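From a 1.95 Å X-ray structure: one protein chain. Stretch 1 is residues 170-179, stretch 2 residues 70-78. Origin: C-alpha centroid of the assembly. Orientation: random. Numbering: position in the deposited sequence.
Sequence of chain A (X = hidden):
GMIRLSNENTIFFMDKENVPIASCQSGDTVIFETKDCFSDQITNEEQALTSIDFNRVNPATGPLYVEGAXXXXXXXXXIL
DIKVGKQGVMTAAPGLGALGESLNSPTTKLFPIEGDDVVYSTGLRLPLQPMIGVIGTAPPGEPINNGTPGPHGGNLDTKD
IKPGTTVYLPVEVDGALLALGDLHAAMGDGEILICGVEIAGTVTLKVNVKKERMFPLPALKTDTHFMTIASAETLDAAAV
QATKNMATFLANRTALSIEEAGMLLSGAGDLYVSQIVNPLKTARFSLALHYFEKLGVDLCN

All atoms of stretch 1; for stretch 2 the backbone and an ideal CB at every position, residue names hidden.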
# COMPACT_ATOMS: atom_id res chain seq x y z
N PRO A 170 11.81 -13.27 15.03
CA PRO A 170 12.75 -13.27 16.14
C PRO A 170 12.71 -14.59 16.91
O PRO A 170 11.67 -15.26 16.96
CB PRO A 170 12.26 -12.12 17.01
CG PRO A 170 10.79 -12.12 16.77
CD PRO A 170 10.61 -12.47 15.35
N VAL A 171 13.84 -14.97 17.47
CA VAL A 171 13.88 -15.99 18.51
C VAL A 171 14.05 -15.23 19.81
O VAL A 171 15.10 -14.64 20.07
CB VAL A 171 15.08 -16.94 18.31
CG1 VAL A 171 15.25 -17.92 19.52
CG2 VAL A 171 14.91 -17.69 17.05
N GLU A 172 13.00 -15.23 20.63
CA GLU A 172 13.00 -14.51 21.91
C GLU A 172 12.98 -15.46 23.11
O GLU A 172 13.26 -15.03 24.22
CB GLU A 172 11.83 -13.55 21.98
CG GLU A 172 11.83 -12.47 20.91
CD GLU A 172 13.04 -11.53 20.97
OE1 GLU A 172 13.78 -11.53 21.97
OE2 GLU A 172 13.26 -10.78 20.01
N VAL A 173 12.63 -16.73 22.90
CA VAL A 173 12.74 -17.75 23.93
C VAL A 173 13.50 -18.89 23.25
O VAL A 173 13.37 -19.08 22.05
CB VAL A 173 11.32 -18.18 24.46
CG1 VAL A 173 10.42 -16.95 24.70
CG2 VAL A 173 10.62 -19.12 23.52
N ASP A 174 14.32 -19.65 23.99
CA ASP A 174 15.15 -20.67 23.34
C ASP A 174 14.24 -21.70 22.63
O ASP A 174 13.16 -22.07 23.14
CB ASP A 174 16.09 -21.37 24.33
CG ASP A 174 17.25 -20.46 24.83
OD1 ASP A 174 17.52 -19.33 24.34
OD2 ASP A 174 17.91 -20.91 25.78
N GLY A 175 14.67 -22.14 21.44
CA GLY A 175 13.85 -22.99 20.59
C GLY A 175 12.86 -22.26 19.69
O GLY A 175 12.26 -22.88 18.82
N ALA A 176 12.67 -20.96 19.91
CA ALA A 176 11.76 -20.11 19.07
C ALA A 176 10.27 -20.34 19.31
O ALA A 176 9.55 -19.40 19.65
CB ALA A 176 12.08 -20.26 17.57
N LEU A 177 9.84 -21.59 19.11
CA LEU A 177 8.44 -22.04 19.22
C LEU A 177 7.57 -21.41 18.14
O LEU A 177 6.79 -20.49 18.40
CB LEU A 177 7.85 -21.79 20.60
CG LEU A 177 8.65 -22.40 21.77
CD1 LEU A 177 8.01 -21.95 23.04
CD2 LEU A 177 8.72 -23.91 21.70
N LEU A 178 7.74 -21.96 16.94
CA LEU A 178 7.09 -21.50 15.70
C LEU A 178 5.73 -22.19 15.54
O LEU A 178 5.60 -23.36 15.80
CB LEU A 178 7.96 -21.83 14.47
CG LEU A 178 7.51 -21.40 13.08
CD1 LEU A 178 7.29 -19.89 12.96
CD2 LEU A 178 8.50 -21.86 12.00
N ALA A 179 4.73 -21.42 15.14
CA ALA A 179 3.36 -21.90 14.95
C ALA A 179 2.82 -21.16 13.73
O ALA A 179 3.22 -20.03 13.48
CB ALA A 179 2.50 -21.59 16.22
N UNK A 70 18.39 -19.82 19.90
CA UNK A 70 18.59 -19.22 21.21
C UNK A 70 18.10 -17.78 21.20
O UNK A 70 18.07 -17.15 20.17
CB UNK A 70 20.06 -19.28 21.62
N UNK A 71 17.71 -17.26 22.36
CA UNK A 71 17.38 -15.84 22.50
C UNK A 71 18.36 -14.95 21.76
O UNK A 71 19.57 -15.06 21.97
CB UNK A 71 17.35 -15.45 23.98
N UNK A 72 17.85 -14.05 20.92
CA UNK A 72 18.69 -13.15 20.10
C UNK A 72 18.93 -13.57 18.65
O UNK A 72 19.30 -12.74 17.83
CB UNK A 72 20.05 -13.00 20.78
N UNK A 73 18.72 -14.85 18.34
CA UNK A 73 18.80 -15.38 16.97
C UNK A 73 17.55 -14.93 16.21
O UNK A 73 16.65 -14.30 16.76
CB UNK A 73 18.92 -16.91 16.97
N UNK A 74 17.52 -15.25 14.93
CA UNK A 74 16.31 -15.17 14.15
C UNK A 74 16.09 -16.46 13.40
O UNK A 74 17.03 -17.27 13.22
CB UNK A 74 16.36 -13.99 13.18
N UNK A 75 14.83 -16.72 13.02
CA UNK A 75 14.56 -17.85 12.14
C UNK A 75 14.52 -17.32 10.73
O UNK A 75 13.96 -16.24 10.47
CB UNK A 75 13.26 -18.56 12.50
N UNK A 76 15.13 -18.09 9.84
CA UNK A 76 15.03 -17.88 8.40
C UNK A 76 14.15 -18.99 7.82
O UNK A 76 14.52 -20.15 7.84
CB UNK A 76 16.41 -17.87 7.74
N UNK A 77 12.96 -18.63 7.36
CA UNK A 77 11.96 -19.63 7.00
C UNK A 77 11.57 -19.51 5.54
O UNK A 77 10.97 -18.53 5.10
CB UNK A 77 10.72 -19.49 7.89
N UNK A 78 11.92 -20.55 4.79
CA UNK A 78 11.70 -20.61 3.36
C UNK A 78 10.40 -21.35 3.06
O UNK A 78 10.28 -22.53 3.33
CB UNK A 78 12.88 -21.29 2.66

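At position 70, CA-to-CB points away overall, yet the ideal CB lies 3.7 Å from D174 OD1. A carboxylate this close favours a positive charge or a hydrogen-bond donor; a long chain could turn back to it. Lysine, arginine or a smaller polar residue would suit. The deposited residue is R70. Its side chain (m, m, t) curls back, and R70 NH1 donates to D174 OD2 at 2.9 Å in a salt bridge, with the oxygen at the guanidinium edge.

Position 71 has its backbone N 2.9 Å from D174 OD1, a hydrogen bond that any residue with a free NH could make. CA-to-CB points sideways, and the ideal CB is 3.9 Å from D174 OD1 and 4.1 Å from E172 O. A long basic chain suits this acidic setting, though a polar one could also fit. The residue is R71. Its chain runs past E172, with R71 CG 3.1 Å from E172 O, and lays one guanidinium face over V173 CA. The salt bridge from R71 NH1 to D174 OD1 is long, 3.9 Å, so D174 holds this residue more closely by its backbone.

Position 72 has phi/psi of 99/-19. A CB would be jammed against the carbonyl O of position 71, so glycine is called for. G72 fills this place in a type II turn running from 70 to 73. G72 N donates to V171 O at 2.9 Å.

At position 73 the carbonyl O accepts from V171 N at 3.0 Å, which needs no particular side chain. CA-to-CB points sideways, and the ideal CB is 4.1 Å from V171 CB. Small or medium residues are plausible, and stretch 1 offers no charge here. The residue is D73. Its carboxylate turns to its own stretch, where D73 OD2 accepts from R70 N at 3.1 Å.

Position 74 pairs with P170 in an antiparallel bridge without hydrogen bonds, and the side chains diverge. Stretch 1 asks little of it. It is M74, a selenomethionine, whose end leads away.

Position 75 points sideways, near V171 CG2, A176 CB and the L178 side chain. This apolar hollow suits leucine, isoleucine or methionine. L75 reaches in: L75 CG is 4.1 Å from V171 CG2, and L75 CD1 is 3.8 Å from A176 CB.

Positions 76 and 78 are out of reach, so stretch 1 sets no preference. They are E76 and E78.

Position 77 points toward stretch 1, its ideal CB 5.2 Å from L178 CD2. A branched or longer apolar chain would close the gap. I77 does so, with I77 CD1 3.9 Å from L178 CD2.

Stretch 2 70-78: RRGDMLEIE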
# COMPACT_ATOMS: atom_id res chain seq x y z
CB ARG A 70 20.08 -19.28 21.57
CG ARG A 70 20.66 -20.70 21.66
CD ARG A 70 20.05 -21.44 22.85
NE ARG A 70 20.59 -22.78 23.02
CZ ARG A 70 20.36 -23.55 24.08
NH1 ARG A 70 19.62 -23.11 25.08
NH2 ARG A 70 20.91 -24.77 24.14
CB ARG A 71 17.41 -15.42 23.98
CG ARG A 71 16.21 -15.82 24.78
CD ARG A 71 16.47 -15.79 26.29
NE ARG A 71 15.20 -15.80 27.03
CZ ARG A 71 14.49 -16.90 27.33
NH1 ARG A 71 14.90 -18.12 26.99
NH2 ARG A 71 13.34 -16.76 27.99
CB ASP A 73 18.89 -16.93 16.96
CG ASP A 73 20.17 -17.48 17.64
OD1 ASP A 73 21.00 -16.70 18.13
OD2 ASP A 73 20.34 -18.72 17.70
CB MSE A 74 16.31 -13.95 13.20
CG MSE A 74 17.56 -13.68 12.41
SE MSE A 74 17.17 -12.37 10.95
CE MSE A 74 18.49 -13.03 9.63
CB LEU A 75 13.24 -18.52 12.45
CG LEU A 75 13.15 -19.30 13.76
CD1 LEU A 75 11.78 -19.90 13.83
CD2 LEU A 75 14.24 -20.39 13.89
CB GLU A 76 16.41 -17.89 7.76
CG GLU A 76 16.37 -17.77 6.25
CD GLU A 76 17.73 -17.91 5.64
OE1 GLU A 76 18.21 -19.04 5.51
OE2 GLU A 76 18.32 -16.88 5.28
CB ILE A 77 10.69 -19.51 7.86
CG1 ILE A 77 11.06 -19.55 9.35
CG2 ILE A 77 9.71 -20.64 7.44
CD1 ILE A 77 10.14 -18.73 10.27
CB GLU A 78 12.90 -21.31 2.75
CG GLU A 78 14.23 -20.55 3.08
CD GLU A 78 15.41 -21.46 3.41
OE1 GLU A 78 16.15 -21.85 2.46
OE2 GLU A 78 15.62 -21.76 4.61
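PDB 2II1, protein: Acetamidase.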